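Long-range contacts in Dye-decolorizing peroxidase Tfu_3078 (PDB 5FW4), which uses a non-covalently bound heme b and hydrogen peroxide to oxidise a wide range of compounds, anthraquinone dyes above all, its physiological substrate being unknown: residues Phe170-Leu175 and Ser392-Gly397; Arg235-Gln240 and Gly356-Gln361; Ser275-Arg280 and Met376-Asp381; Arg281-Leu286 and Arg405-Ala410. All coordinates share one frame; numbering follows the deposited sequence.

Contact 1: residues Phe170-Leu175 and Ser392-Gly397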
# COMPACT_ATOMS: atom_id res chain seq x y z
N PHE A 170 -6.89 -24.28 -14.30
CA PHE A 170 -8.19 -24.50 -13.67
C PHE A 170 -9.25 -23.84 -14.52
O PHE A 170 -8.97 -22.85 -15.21
CB PHE A 170 -8.24 -23.96 -12.24
CG PHE A 170 -7.25 -24.61 -11.29
CD1 PHE A 170 -7.53 -25.83 -10.72
CD2 PHE A 170 -6.02 -23.99 -10.98
CE1 PHE A 170 -6.64 -26.43 -9.85
CE2 PHE A 170 -5.13 -24.60 -10.10
CZ PHE A 170 -5.43 -25.82 -9.54
N SER A 171 -10.47 -24.37 -14.45
CA SER A 171 -11.52 -23.95 -15.36
C SER A 171 -11.97 -22.49 -15.14
O SER A 171 -12.56 -21.89 -16.02
CB SER A 171 -12.72 -24.92 -15.27
OG SER A 171 -13.27 -24.92 -13.97
N THR A 172 -11.72 -21.94 -13.95
CA THR A 172 -12.09 -20.57 -13.65
C THR A 172 -10.90 -19.60 -13.84
O THR A 172 -11.02 -18.42 -13.53
CB THR A 172 -12.56 -20.43 -12.19
OG1 THR A 172 -11.58 -20.99 -11.29
CG2 THR A 172 -13.93 -21.15 -12.02
N ASP A 173 -9.77 -20.11 -14.30
CA ASP A 173 -8.58 -19.28 -14.47
C ASP A 173 -8.83 -18.02 -15.33
O ASP A 173 -9.55 -18.05 -16.32
CB ASP A 173 -7.44 -20.11 -15.09
CG ASP A 173 -6.69 -21.00 -14.08
OD1 ASP A 173 -6.90 -20.95 -12.86
OD2 ASP A 173 -5.85 -21.79 -14.52
N ASP A 174 -8.17 -16.91 -15.00
CA ASP A 174 -8.28 -15.68 -15.81
C ASP A 174 -6.93 -14.98 -15.68
O ASP A 174 -6.86 -13.79 -15.44
CB ASP A 174 -9.39 -14.80 -15.25
CG ASP A 174 -9.80 -13.67 -16.18
OD1 ASP A 174 -9.57 -13.72 -17.39
OD2 ASP A 174 -10.36 -12.70 -15.67
N LEU A 175 -5.89 -15.78 -15.82
CA LEU A 175 -4.53 -15.39 -15.49
C LEU A 175 -3.91 -14.53 -16.55
O LEU A 175 -4.05 -14.78 -17.74
CB LEU A 175 -3.69 -16.64 -15.27
CG LEU A 175 -4.18 -17.59 -14.19
CD1 LEU A 175 -3.47 -18.93 -14.31
CD2 LEU A 175 -3.96 -16.97 -12.82
N SER A 392 -11.75 -28.59 -6.96
CA SER A 392 -13.14 -28.70 -6.44
C SER A 392 -13.87 -27.35 -6.50
O SER A 392 -15.05 -27.29 -6.86
CB SER A 392 -13.15 -29.22 -5.00
OG SER A 392 -12.60 -30.53 -4.92
N LEU A 393 -13.17 -26.25 -6.19
CA LEU A 393 -13.84 -24.96 -6.15
C LEU A 393 -14.16 -24.51 -7.55
O LEU A 393 -15.23 -24.00 -7.79
CB LEU A 393 -12.99 -23.88 -5.47
CG LEU A 393 -12.58 -24.03 -4.02
CD1 LEU A 393 -11.79 -22.81 -3.56
CD2 LEU A 393 -13.78 -24.25 -3.09
N ALA A 394 -13.19 -24.64 -8.45
CA ALA A 394 -13.39 -24.38 -9.87
C ALA A 394 -14.53 -25.20 -10.50
O ALA A 394 -15.42 -24.66 -11.13
CB ALA A 394 -12.12 -24.67 -10.64
N ASP A 395 -14.43 -26.52 -10.40
CA ASP A 395 -15.35 -27.41 -11.12
C ASP A 395 -16.69 -27.61 -10.43
O ASP A 395 -17.68 -27.94 -11.08
CB ASP A 395 -14.72 -28.78 -11.33
CG ASP A 395 -13.45 -28.73 -12.16
OD1 ASP A 395 -13.28 -27.77 -12.94
OD2 ASP A 395 -12.65 -29.70 -12.05
N GLN A 396 -16.73 -27.50 -9.11
CA GLN A 396 -17.97 -27.82 -8.39
C GLN A 396 -18.80 -26.57 -8.12
O GLN A 396 -19.81 -26.61 -7.41
CB GLN A 396 -17.68 -28.61 -7.11
CG GLN A 396 -17.08 -29.98 -7.39
CD GLN A 396 -16.89 -30.81 -6.13
OE1 GLN A 396 -15.81 -31.35 -5.89
NE2 GLN A 396 -17.92 -30.91 -5.33
N GLY A 397 -18.38 -25.45 -8.69
CA GLY A 397 -19.18 -24.25 -8.70
C GLY A 397 -19.28 -23.57 -7.35
O GLY A 397 -20.38 -23.21 -6.91
O HOH W 1 -10.44 -26.90 -13.06
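S171 and T172 meet A394 and D395 where a type I beta turn, F170 to D173, rests against the last turn of helix 386-395. In this DyP-type peroxidase the contact joins a loop of the N-terminal family region to a helix of the C-terminal one. A394 CB points at the turn and is met by S171 OG at 3.5 Å and, from a direction roughly at right angles, by T172 OG1 at 3.8 Å. Both hydroxyls stand between their own backbone N and carbonyl carbon (chi1 62° in S171, 52° in T172), which turns them to the helix. T172 CG2 lies beside A394 CA and O, so the threonine presents both branches to one residue. From F170 the nearest atom to A394 is CB, 4.3 Å from A394 CB, while its ring packs on I387, Q390 and R391 of the same helix. The turn is tied internally by D173 N to F170 O, and F170 N also gives a hydrogen bond to D173 OD2, meeting it from above the carboxylate plane at 2.7 Å. D173 OD1 is held by a salt bridge from R280, which ties the turn to strand 275-284. One residue earlier in the helix, L393 touches the heme and H338, the probable proximal ligand of its iron. The polar link lies on the exposed side: S171 OG donates to D395 OD1 at 3.0 Å, nearly in line with the C-O bond, and a water accepting from S171 N donates to the same OD1.

Contact 2: residues Arg235-Gln240 and Gly356-Gln361. With HEM (protoporphyrin IX containing Fe), chain C.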
# COMPACT_ATOMS: atom_id res chain seq x y z
N ARG A 235 -9.55 -9.80 9.07
CA ARG A 235 -10.60 -9.83 8.02
C ARG A 235 -10.03 -9.46 6.62
O ARG A 235 -8.91 -8.87 6.48
CB ARG A 235 -11.70 -8.87 8.42
CG ARG A 235 -12.45 -9.26 9.70
CD ARG A 235 -13.51 -8.25 10.08
NE ARG A 235 -14.24 -8.63 11.29
CZ ARG A 235 -15.32 -9.41 11.35
NH1 ARG A 235 -15.84 -9.92 10.26
NH2 ARG A 235 -15.87 -9.71 12.53
N ASN A 236 -10.79 -9.80 5.59
CA ASN A 236 -10.47 -9.48 4.18
C ASN A 236 -11.31 -8.33 3.65
O ASN A 236 -12.05 -7.69 4.46
CB ASN A 236 -10.47 -10.70 3.30
CG ASN A 236 -11.87 -11.33 3.22
OD1 ASN A 236 -12.81 -10.60 3.39
ND2 ASN A 236 -11.95 -12.58 2.91
N LEU A 237 -11.21 -8.01 2.35
CA LEU A 237 -11.84 -6.80 1.85
C LEU A 237 -13.34 -7.11 1.66
O LEU A 237 -14.13 -6.23 1.51
CB LEU A 237 -11.34 -6.37 0.53
CG LEU A 237 -9.82 -5.93 0.69
CD1 LEU A 237 -9.44 -5.40 -0.65
CD2 LEU A 237 -9.73 -4.86 1.76
N MET A 238 -13.63 -8.36 1.65
CA MET A 238 -15.10 -8.77 1.65
C MET A 238 -15.73 -8.75 3.05
O MET A 238 -16.90 -9.18 3.23
CB MET A 238 -15.14 -10.14 1.01
CG MET A 238 -15.41 -10.13 -0.47
SD MET A 238 -15.26 -11.74 -1.21
CE MET A 238 -15.49 -11.35 -2.90
N GLY A 239 -15.03 -8.26 4.07
CA GLY A 239 -15.49 -8.22 5.43
C GLY A 239 -15.41 -9.49 6.24
O GLY A 239 -15.82 -9.52 7.40
N GLN A 240 -14.87 -10.54 5.65
CA GLN A 240 -14.93 -11.87 6.26
C GLN A 240 -13.76 -12.09 7.17
O GLN A 240 -12.65 -11.63 6.86
CB GLN A 240 -14.91 -12.97 5.17
CG GLN A 240 -16.05 -12.84 4.14
CD GLN A 240 -15.69 -13.21 2.72
OE1 GLN A 240 -14.51 -13.42 2.35
NE2 GLN A 240 -16.71 -13.28 1.88
N GLY A 356 -2.61 -15.17 3.73
CA GLY A 356 -2.84 -14.22 2.69
C GLY A 356 -3.03 -12.81 3.22
O GLY A 356 -3.26 -12.61 4.41
N TYR A 357 -2.96 -11.86 2.27
CA TYR A 357 -3.03 -10.43 2.52
C TYR A 357 -4.02 -9.79 1.55
O TYR A 357 -4.12 -10.17 0.36
CB TYR A 357 -1.61 -9.80 2.34
CG TYR A 357 -0.70 -10.12 3.50
CD1 TYR A 357 -0.11 -11.38 3.61
CD2 TYR A 357 -0.52 -9.22 4.54
CE1 TYR A 357 0.69 -11.71 4.71
CE2 TYR A 357 0.24 -9.55 5.64
CZ TYR A 357 0.85 -10.79 5.72
OH TYR A 357 1.58 -11.12 6.83
N SER A 358 -4.70 -8.74 2.00
CA SER A 358 -5.43 -7.89 1.11
C SER A 358 -4.55 -7.03 0.28
O SER A 358 -3.42 -6.76 0.70
CB SER A 358 -6.37 -6.98 1.89
OG SER A 358 -7.36 -7.79 2.52
N TYR A 359 -5.06 -6.64 -0.87
CA TYR A 359 -4.42 -5.66 -1.77
C TYR A 359 -5.43 -4.70 -2.28
O TYR A 359 -6.66 -5.06 -2.46
CB TYR A 359 -3.66 -6.32 -2.92
CG TYR A 359 -4.45 -6.95 -4.05
CD1 TYR A 359 -4.82 -6.22 -5.15
CD2 TYR A 359 -4.77 -8.30 -4.01
CE1 TYR A 359 -5.47 -6.80 -6.22
CE2 TYR A 359 -5.46 -8.90 -5.05
CZ TYR A 359 -5.84 -8.15 -6.15
OH TYR A 359 -6.54 -8.73 -7.19
N ASP A 360 -4.97 -3.47 -2.40
CA ASP A 360 -5.72 -2.35 -2.93
C ASP A 360 -4.84 -1.60 -3.89
O ASP A 360 -3.83 -0.95 -3.50
CB ASP A 360 -6.22 -1.46 -1.80
CG ASP A 360 -7.18 -0.34 -2.28
OD1 ASP A 360 -7.17 0.05 -3.48
OD2 ASP A 360 -7.89 0.24 -1.41
N GLN A 361 -5.17 -1.75 -5.17
CA GLN A 361 -4.46 -1.14 -6.26
C GLN A 361 -5.35 -0.15 -6.99
O GLN A 361 -5.20 0.08 -8.19
CB GLN A 361 -3.85 -2.22 -7.17
CG GLN A 361 -2.77 -3.05 -6.47
CD GLN A 361 -1.47 -2.26 -6.21
OE1 GLN A 361 -1.00 -2.17 -5.08
NE2 GLN A 361 -0.95 -1.68 -7.23
CHA HEM C . -11.87 -20.86 4.20
CHB HEM C . -12.40 -16.64 1.89
CHC HEM C . -9.95 -18.46 -1.86
CHD HEM C . -9.19 -22.58 0.56
C1A HEM C . -12.21 -19.57 3.88
C2A HEM C . -13.00 -18.75 4.72
C3A HEM C . -13.16 -17.58 4.06
C4A HEM C . -12.48 -17.66 2.83
CMA HEM C . -13.88 -16.38 4.54
CAA HEM C . -13.59 -19.12 6.05
CBA HEM C . -12.69 -18.77 7.24
CGA HEM C . -11.49 -19.67 7.30
O1A HEM C . -10.37 -19.20 6.98
O2A HEM C . -11.63 -20.86 7.69
C1B HEM C . -11.77 -16.80 0.65
C2B HEM C . -11.71 -15.78 -0.34
C3B HEM C . -11.02 -16.27 -1.41
C4B HEM C . -10.64 -17.63 -1.02
CMB HEM C . -12.31 -14.41 -0.19
CAB HEM C . -10.61 -15.65 -2.67
CBB HEM C . -10.70 -14.34 -2.92
C1C HEM C . -9.52 -19.73 -1.54
C2C HEM C . -8.76 -20.53 -2.36
C3C HEM C . -8.53 -21.70 -1.66
C4C HEM C . -9.18 -21.60 -0.40
CMC HEM C . -8.32 -20.09 -3.74
CAC HEM C . -7.86 -22.95 -2.00
CBC HEM C . -7.66 -23.32 -3.23
C1D HEM C . -9.89 -22.39 1.76
C2D HEM C . -9.93 -23.44 2.79
C3D HEM C . -10.70 -22.96 3.79
C4D HEM C . -11.11 -21.63 3.36
CMD HEM C . -9.25 -24.80 2.76
CAD HEM C . -11.02 -23.67 5.09
CBD HEM C . -12.18 -24.64 4.84
CGD HEM C . -12.44 -25.48 6.07
O1D HEM C . -11.74 -26.48 6.35
O2D HEM C . -13.37 -25.15 6.83
NA HEM C . -11.91 -18.89 2.72
NB HEM C . -11.11 -17.87 0.20
NC HEM C . -9.80 -20.41 -0.38
ND HEM C . -10.61 -21.29 2.13
FE HEM C . -10.91 -19.67 1.19
O HOH W 2 -6.69 -9.39 4.82
O HOH W 3 -8.94 -9.31 0.79
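L237 and S358 form the tight part of this contact, a loop beside the heme set against strand 353-363. L237 CG lies 3.6 Å from S358 OG, and one methyl goes on to the strand backbone, with L237 CD1 3.3 Å from Y359 O. CG stands anti to the carbonyl carbon (chi1 -67°), which lays CG and CD2 beside the S358 side chain and CD1 on the next carbonyl. The other half is looser and wet. Two waters bridge S358 OG to the loop: the first, 2.9 Å from S358 OG, donates to R235 O, and the second, 2.8 Å from S358 OG, accepts from L237 N. Behind the waters the loop is stiffened by N236, which heads the type I turn N236 to G239. Its ND2 donates to Q240 OE1 at 2.8 Å, the acceptor almost in the amide plane, while OD1 takes Q240 N from above its carbonyl plane. The amide pair meets the heme: N236 ND2 is 3.6 Å and Q240 OE1 3.5 Å from the heme methyl CMB. An alanine in place of N236 would probably leave Q240 OE1 and Q240 N without these partners, and the glutamine amide beside the heme free to turn. N236 is also close to D242, the inferred proton acceptor. R235 starts off away from the strand, and its NH1 donates to both G239 O and L305 O. L237 also packs on A371 of strand 369-379, on M284 of strand 275-284 and on T197 of the second subunit; S358 backs on F220 of strand 211-220.

Contact 3: residues Ser275-Arg280 and Met376-Asp381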
# COMPACT_ATOMS: atom_id res chain seq x y z
N SER A 275 8.87 -26.17 2.31
CA SER A 275 7.44 -25.99 2.09
C SER A 275 7.23 -25.38 0.71
O SER A 275 8.12 -24.73 0.17
CB SER A 275 6.82 -25.10 3.18
OG SER A 275 5.37 -25.08 3.11
N TYR A 276 6.04 -25.62 0.16
CA TYR A 276 5.66 -25.08 -1.14
C TYR A 276 4.58 -24.01 -0.97
O TYR A 276 3.57 -24.22 -0.27
CB TYR A 276 5.17 -26.18 -2.06
CG TYR A 276 6.26 -27.14 -2.47
CD1 TYR A 276 7.06 -26.87 -3.58
CD2 TYR A 276 6.50 -28.30 -1.75
CE1 TYR A 276 8.07 -27.73 -3.96
CE2 TYR A 276 7.51 -29.18 -2.13
CZ TYR A 276 8.30 -28.89 -3.24
OH TYR A 276 9.30 -29.76 -3.63
N LEU A 277 4.83 -22.88 -1.61
CA LEU A 277 3.96 -21.72 -1.63
C LEU A 277 3.23 -21.63 -2.96
O LEU A 277 3.86 -21.54 -4.03
CB LEU A 277 4.78 -20.42 -1.43
CG LEU A 277 4.02 -19.10 -1.62
CD1 LEU A 277 2.98 -18.90 -0.56
CD2 LEU A 277 4.98 -17.91 -1.63
N VAL A 278 1.89 -21.68 -2.91
CA VAL A 278 1.11 -21.27 -4.04
C VAL A 278 0.62 -19.86 -3.77
O VAL A 278 -0.05 -19.61 -2.74
CB VAL A 278 -0.10 -22.20 -4.31
CG1 VAL A 278 -0.93 -21.62 -5.44
CG2 VAL A 278 0.37 -23.61 -4.64
N VAL A 279 0.95 -18.95 -4.68
CA VAL A 279 0.44 -17.59 -4.59
C VAL A 279 -0.54 -17.34 -5.71
O VAL A 279 -0.29 -17.68 -6.87
CB VAL A 279 1.55 -16.51 -4.52
CG1 VAL A 279 2.57 -16.69 -5.59
CG2 VAL A 279 0.96 -15.11 -4.61
N ARG A 280 -1.66 -16.73 -5.35
CA ARG A 280 -2.64 -16.35 -6.35
C ARG A 280 -3.06 -14.91 -6.08
O ARG A 280 -3.36 -14.54 -4.93
CB ARG A 280 -3.86 -17.31 -6.27
CG ARG A 280 -3.55 -18.79 -6.41
CD ARG A 280 -3.25 -19.21 -7.85
NE ARG A 280 -4.51 -19.43 -8.59
CZ ARG A 280 -4.66 -20.12 -9.71
NH1 ARG A 280 -3.63 -20.71 -10.30
NH2 ARG A 280 -5.88 -20.25 -10.23
N MET A 376 -2.18 -16.82 -0.28
CA MET A 376 -0.96 -17.58 -0.17
C MET A 376 -1.20 -18.84 0.63
O MET A 376 -1.55 -18.77 1.81
CB MET A 376 0.17 -16.73 0.46
CG MET A 376 0.69 -15.64 -0.44
SD MET A 376 2.26 -14.89 0.09
CE MET A 376 1.63 -13.58 1.08
N ALA A 377 -1.04 -20.00 -0.02
CA ALA A 377 -1.16 -21.27 0.66
C ALA A 377 0.18 -21.98 0.74
O ALA A 377 0.87 -22.12 -0.26
CB ALA A 377 -2.18 -22.17 0.01
N TRP A 378 0.47 -22.46 1.94
CA TRP A 378 1.64 -23.24 2.26
C TRP A 378 1.27 -24.69 2.47
O TRP A 378 0.23 -25.01 3.11
CB TRP A 378 2.24 -22.68 3.51
CG TRP A 378 2.70 -21.32 3.35
CD1 TRP A 378 2.03 -20.18 3.64
CD2 TRP A 378 4.00 -20.93 2.90
NE1 TRP A 378 2.81 -19.09 3.37
CE2 TRP A 378 4.05 -19.53 2.94
CE3 TRP A 378 5.12 -21.64 2.47
CZ2 TRP A 378 5.15 -18.82 2.56
CZ3 TRP A 378 6.23 -20.93 2.11
CH2 TRP A 378 6.23 -19.53 2.13
N GLN A 379 2.10 -25.57 1.95
CA GLN A 379 1.88 -27.00 2.08
C GLN A 379 3.12 -27.80 1.74
O GLN A 379 3.99 -27.31 1.01
CB GLN A 379 0.73 -27.50 1.20
CG GLN A 379 0.87 -27.29 -0.30
CD GLN A 379 0.19 -26.02 -0.82
OE1 GLN A 379 -1.01 -26.00 -1.04
NE2 GLN A 379 0.96 -24.98 -1.04
N GLY A 380 3.15 -29.03 2.26
CA GLY A 380 4.19 -30.00 1.99
C GLY A 380 4.22 -30.43 0.54
O GLY A 380 5.28 -30.68 0.02
N ASP A 381 3.06 -30.49 -0.11
CA ASP A 381 2.96 -30.96 -1.48
C ASP A 381 1.70 -30.39 -2.09
O ASP A 381 0.59 -30.71 -1.60
CB ASP A 381 2.91 -32.50 -1.49
CG ASP A 381 2.73 -33.09 -2.88
OD1 ASP A 381 2.54 -32.37 -3.87
OD2 ASP A 381 2.76 -34.34 -2.98
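L277 lies over W378 in the middle of an antiparallel strand pair, 275-280 with 376-379, two inner strands of the ferredoxin-like C-terminal sheet. From CB to CD1 the leucine keeps to one face of the indole. L277 CB sits over the six-membered ring, 4.0 Å from its centroid and 16° off the normal, a CH-pi contact. CG, anti to the backbone N (chi1 172°), carries CD1 along the same face, so that L277 CD1 is 3.7 Å from W378 CE2 and also touches M376 CB. The side chain also packs on M185 of strand 184-190. S275 OG, hydrogen-bonded to I258 O, comes to the rim of the same ring, near its plane at CE3. A serine in place of W378 would probably open a gap over L277 and leave its CB and CD1 without the ring they rest on. On the other face Y276, V278, A377 and Q379 alternate with them, and the glutamine folds back over the strand pair. Q379 NE2 donates to Y276 O at 2.8 Å, from 49° above that carbonyl's plane, while Q379 N reaches the same oxygen at 3.0 Å in the plane. Q379 OE1 takes F386 N, at the head of the next helix. Hydrogen-bonded pairs Y276-Q379 and V278-A377 flank L277-W378, with V278 N to A377 O 2.9 Å and its return bond equally short. The L277 side is joined by apolar and CH-pi contacts; the Q379 side adds a polar tie, a carbonyl gripped by two N-H groups of one residue, which would limit the rotation of the side-chain amide.

Contact 4: residues Arg281-Leu286 and Arg405-Ala410. With HEM (protoporphyrin IX containing Fe), chain C.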
# COMPACT_ATOMS: atom_id res chain seq x y z
N ARG A 281 -3.05 -14.09 -7.11
CA ARG A 281 -3.59 -12.76 -7.03
C ARG A 281 -5.07 -12.90 -7.42
O ARG A 281 -5.37 -13.20 -8.55
CB ARG A 281 -2.90 -11.82 -8.00
CG ARG A 281 -3.38 -10.39 -7.91
CD ARG A 281 -2.80 -9.59 -9.04
NE ARG A 281 -3.31 -8.23 -9.14
CZ ARG A 281 -2.57 -7.16 -9.39
NH1 ARG A 281 -1.26 -7.28 -9.52
NH2 ARG A 281 -3.14 -5.97 -9.47
N ILE A 282 -5.94 -12.66 -6.47
CA ILE A 282 -7.41 -12.89 -6.71
C ILE A 282 -8.15 -11.59 -6.57
O ILE A 282 -8.30 -11.07 -5.47
CB ILE A 282 -7.99 -13.84 -5.71
CG1 ILE A 282 -7.11 -15.05 -5.51
CG2 ILE A 282 -9.40 -14.26 -6.14
CD1 ILE A 282 -6.93 -15.81 -6.73
N ARG A 283 -8.62 -11.06 -7.68
CA ARG A 283 -9.36 -9.83 -7.70
C ARG A 283 -10.77 -10.12 -7.14
O ARG A 283 -11.32 -11.16 -7.45
CB ARG A 283 -9.48 -9.32 -9.13
CG ARG A 283 -10.19 -7.96 -9.24
CD ARG A 283 -10.20 -7.32 -10.61
NE ARG A 283 -10.70 -8.13 -11.72
CZ ARG A 283 -11.96 -8.19 -12.14
NH1 ARG A 283 -12.91 -7.45 -11.57
NH2 ARG A 283 -12.25 -8.95 -13.19
N MET A 284 -11.25 -9.21 -6.29
CA MET A 284 -12.63 -9.26 -5.71
C MET A 284 -13.56 -8.34 -6.48
O MET A 284 -13.25 -7.18 -6.72
CB MET A 284 -12.59 -8.87 -4.24
CG MET A 284 -11.90 -9.89 -3.38
SD MET A 284 -11.75 -9.33 -1.75
CE MET A 284 -11.29 -10.72 -0.84
N LEU A 285 -14.76 -8.83 -6.86
CA LEU A 285 -15.74 -7.97 -7.53
C LEU A 285 -16.57 -7.26 -6.46
O LEU A 285 -17.71 -7.67 -6.13
CB LEU A 285 -16.68 -8.79 -8.46
CG LEU A 285 -16.18 -9.03 -9.90
CD1 LEU A 285 -14.78 -9.64 -9.93
CD2 LEU A 285 -17.16 -9.84 -10.77
N LEU A 286 -16.01 -6.21 -5.90
CA LEU A 286 -16.58 -5.67 -4.68
C LEU A 286 -17.87 -4.93 -4.91
O LEU A 286 -18.76 -4.94 -4.04
CB LEU A 286 -15.55 -4.78 -3.95
CG LEU A 286 -14.36 -5.52 -3.39
CD1 LEU A 286 -13.32 -4.52 -2.86
CD2 LEU A 286 -14.69 -6.53 -2.29
N ARG A 405 -11.80 -13.33 -9.36
CA ARG A 405 -11.13 -13.70 -10.58
C ARG A 405 -9.69 -13.99 -10.27
O ARG A 405 -9.00 -13.10 -9.79
CB ARG A 405 -11.21 -12.56 -11.61
CG ARG A 405 -12.60 -12.27 -12.11
CD ARG A 405 -13.17 -13.41 -12.93
NE ARG A 405 -14.48 -13.08 -13.50
CZ ARG A 405 -15.67 -13.39 -12.96
NH1 ARG A 405 -15.79 -14.03 -11.80
NH2 ARG A 405 -16.76 -13.02 -13.60
N HIS A 406 -9.24 -15.22 -10.54
CA HIS A 406 -7.83 -15.54 -10.40
C HIS A 406 -6.99 -14.91 -11.53
O HIS A 406 -7.01 -15.37 -12.66
CB HIS A 406 -7.66 -17.06 -10.39
CG HIS A 406 -8.11 -17.72 -9.11
ND1 HIS A 406 -7.22 -18.19 -8.18
CD2 HIS A 406 -9.35 -17.99 -8.63
CE1 HIS A 406 -7.88 -18.73 -7.17
NE2 HIS A 406 -9.17 -18.63 -7.42
N GLU A 407 -6.18 -13.90 -11.21
CA GLU A 407 -5.43 -13.17 -12.26
C GLU A 407 -3.90 -13.34 -12.24
O GLU A 407 -3.24 -13.06 -13.23
CB GLU A 407 -5.76 -11.67 -12.18
CG GLU A 407 -7.23 -11.36 -12.46
CD GLU A 407 -7.54 -9.89 -12.40
OE1 GLU A 407 -6.82 -9.11 -11.76
OE2 GLU A 407 -8.53 -9.48 -13.02
N GLY A 408 -3.35 -13.80 -11.13
CA GLY A 408 -1.91 -14.04 -11.02
C GLY A 408 -1.74 -15.38 -10.33
O GLY A 408 -2.57 -15.75 -9.50
N SER A 409 -0.68 -16.09 -10.67
CA SER A 409 -0.39 -17.38 -10.07
C SER A 409 1.10 -17.71 -10.11
O SER A 409 1.77 -17.45 -11.11
CB SER A 409 -1.14 -18.49 -10.80
OG SER A 409 -0.93 -19.75 -10.16
N ALA A 410 1.56 -18.35 -9.04
CA ALA A 410 2.92 -18.90 -9.02
C ALA A 410 3.09 -19.94 -7.93
O ALA A 410 2.42 -19.89 -6.88
CB ALA A 410 3.92 -17.78 -8.84
CHA HEM C . -11.87 -20.86 4.20
CHB HEM C . -12.40 -16.64 1.89
CHC HEM C . -9.95 -18.46 -1.86
CHD HEM C . -9.19 -22.58 0.56
C1A HEM C . -12.21 -19.57 3.88
C2A HEM C . -13.00 -18.75 4.72
C3A HEM C . -13.16 -17.58 4.06
C4A HEM C . -12.48 -17.66 2.83
CMA HEM C . -13.88 -16.38 4.54
CAA HEM C . -13.59 -19.12 6.05
CBA HEM C . -12.69 -18.77 7.24
CGA HEM C . -11.49 -19.67 7.30
O1A HEM C . -10.37 -19.20 6.98
O2A HEM C . -11.63 -20.86 7.69
C1B HEM C . -11.77 -16.80 0.65
C2B HEM C . -11.71 -15.78 -0.34
C3B HEM C . -11.02 -16.27 -1.41
C4B HEM C . -10.64 -17.63 -1.02
CMB HEM C . -12.31 -14.41 -0.19
CAB HEM C . -10.61 -15.65 -2.67
CBB HEM C . -10.70 -14.34 -2.92
C1C HEM C . -9.52 -19.73 -1.54
C2C HEM C . -8.76 -20.53 -2.36
C3C HEM C . -8.53 -21.70 -1.66
C4C HEM C . -9.18 -21.60 -0.40
CMC HEM C . -8.32 -20.09 -3.74
CAC HEM C . -7.86 -22.95 -2.00
CBC HEM C . -7.66 -23.32 -3.23
C1D HEM C . -9.89 -22.39 1.76
C2D HEM C . -9.93 -23.44 2.79
C3D HEM C . -10.70 -22.96 3.79
C4D HEM C . -11.11 -21.63 3.36
CMD HEM C . -9.25 -24.80 2.76
CAD HEM C . -11.02 -23.67 5.09
CBD HEM C . -12.18 -24.64 4.84
CGD HEM C . -12.44 -25.48 6.07
O1D HEM C . -11.74 -26.48 6.35
O2D HEM C . -13.37 -25.15 6.83
NA HEM C . -11.91 -18.89 2.72
NB HEM C . -11.11 -17.87 0.20
NC HEM C . -9.80 -20.41 -0.38
ND HEM C . -10.61 -21.29 2.13
FE HEM C . -10.91 -19.67 1.19
O HOH W 4 -5.90 -7.89 -9.48
O HOH W 5 -10.36 -10.13 -14.76
O HOH W 6 -14.66 -10.05 -14.49
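R283 and E407 reach each other through one bent chain and one extended one: R283 CG is anti to its backbone N and the chain turns at chi3 (53°), while E407 is extended beyond CG. R283 NE thus lies 2.9 Å from E407 OE2, a salt bridge whose oxygen is in the guanidinium plane although the donor stands above the carboxylate plane. A water spans R283 NH2 and the same OE2. The other oxygen, E407 OE1, is salt-bridged to R364 and accepts from a water that itself accepts from R281 NE, whereas R281 NH2 is salt-bridged to D370. With R283 and R364 as salt-bridge partners and R281 linked through a water, the negative charge of E407 would probably be stabilised. R405 crosses R283, with R405 CG 3.5 Å from R283 NH2, and L285 CD2 lies over one face of the R405 guanidinium. The backbones are antiparallel with a classic beta bulge: E407 and G408 both face R281, R281 O taking E407 N at 2.9 Å and G408 N weakly at 3.3 Å. G408 leaves room here, since a CB would come close to R281 CB. On the opposite face I282 and H406 lie side by side and border the heme: I282 CG2 is 3.5 Å from its vinyl carbon CBB and H406 CE1 3.7 Å from its methyl CMC. H406 ND1 is hydrogen-bonded to R280 NE. The pair lies at one edge of the C-terminal sheet, where strand 404-414 is outermost; across strand 275-284 comes strand 369-379, bonded to I282 and M284, and after L285 the chain enters helix 286-291.

Contacts 2, 3 and 4 all reach the four-stranded antiparallel C-terminal sheet, ordered 353-363, 369-379, 275-284, 404-414. Contacts 3 and 4 use successive parts of strand 275-284, each with a different neighbour, their centres about 16 Å apart. Contact 2 brings a heme-side loop to strand 353-363, at one edge of the sheet within this chain, about 11 Å from contact 4 between centres. Contact 1, about 12 Å from contact 4 between centres, adds an N-terminal loop and helix 386-395. Along the chain contacts 2 and 3 fall between 170-175 and 392-397, contacts 2, 3 and 4 interleave, and contact 4 crosses contact 1. Contacts 2 and 4 and L393 of contact 1 border the heme, while contact 3 lies in the sheet next to it.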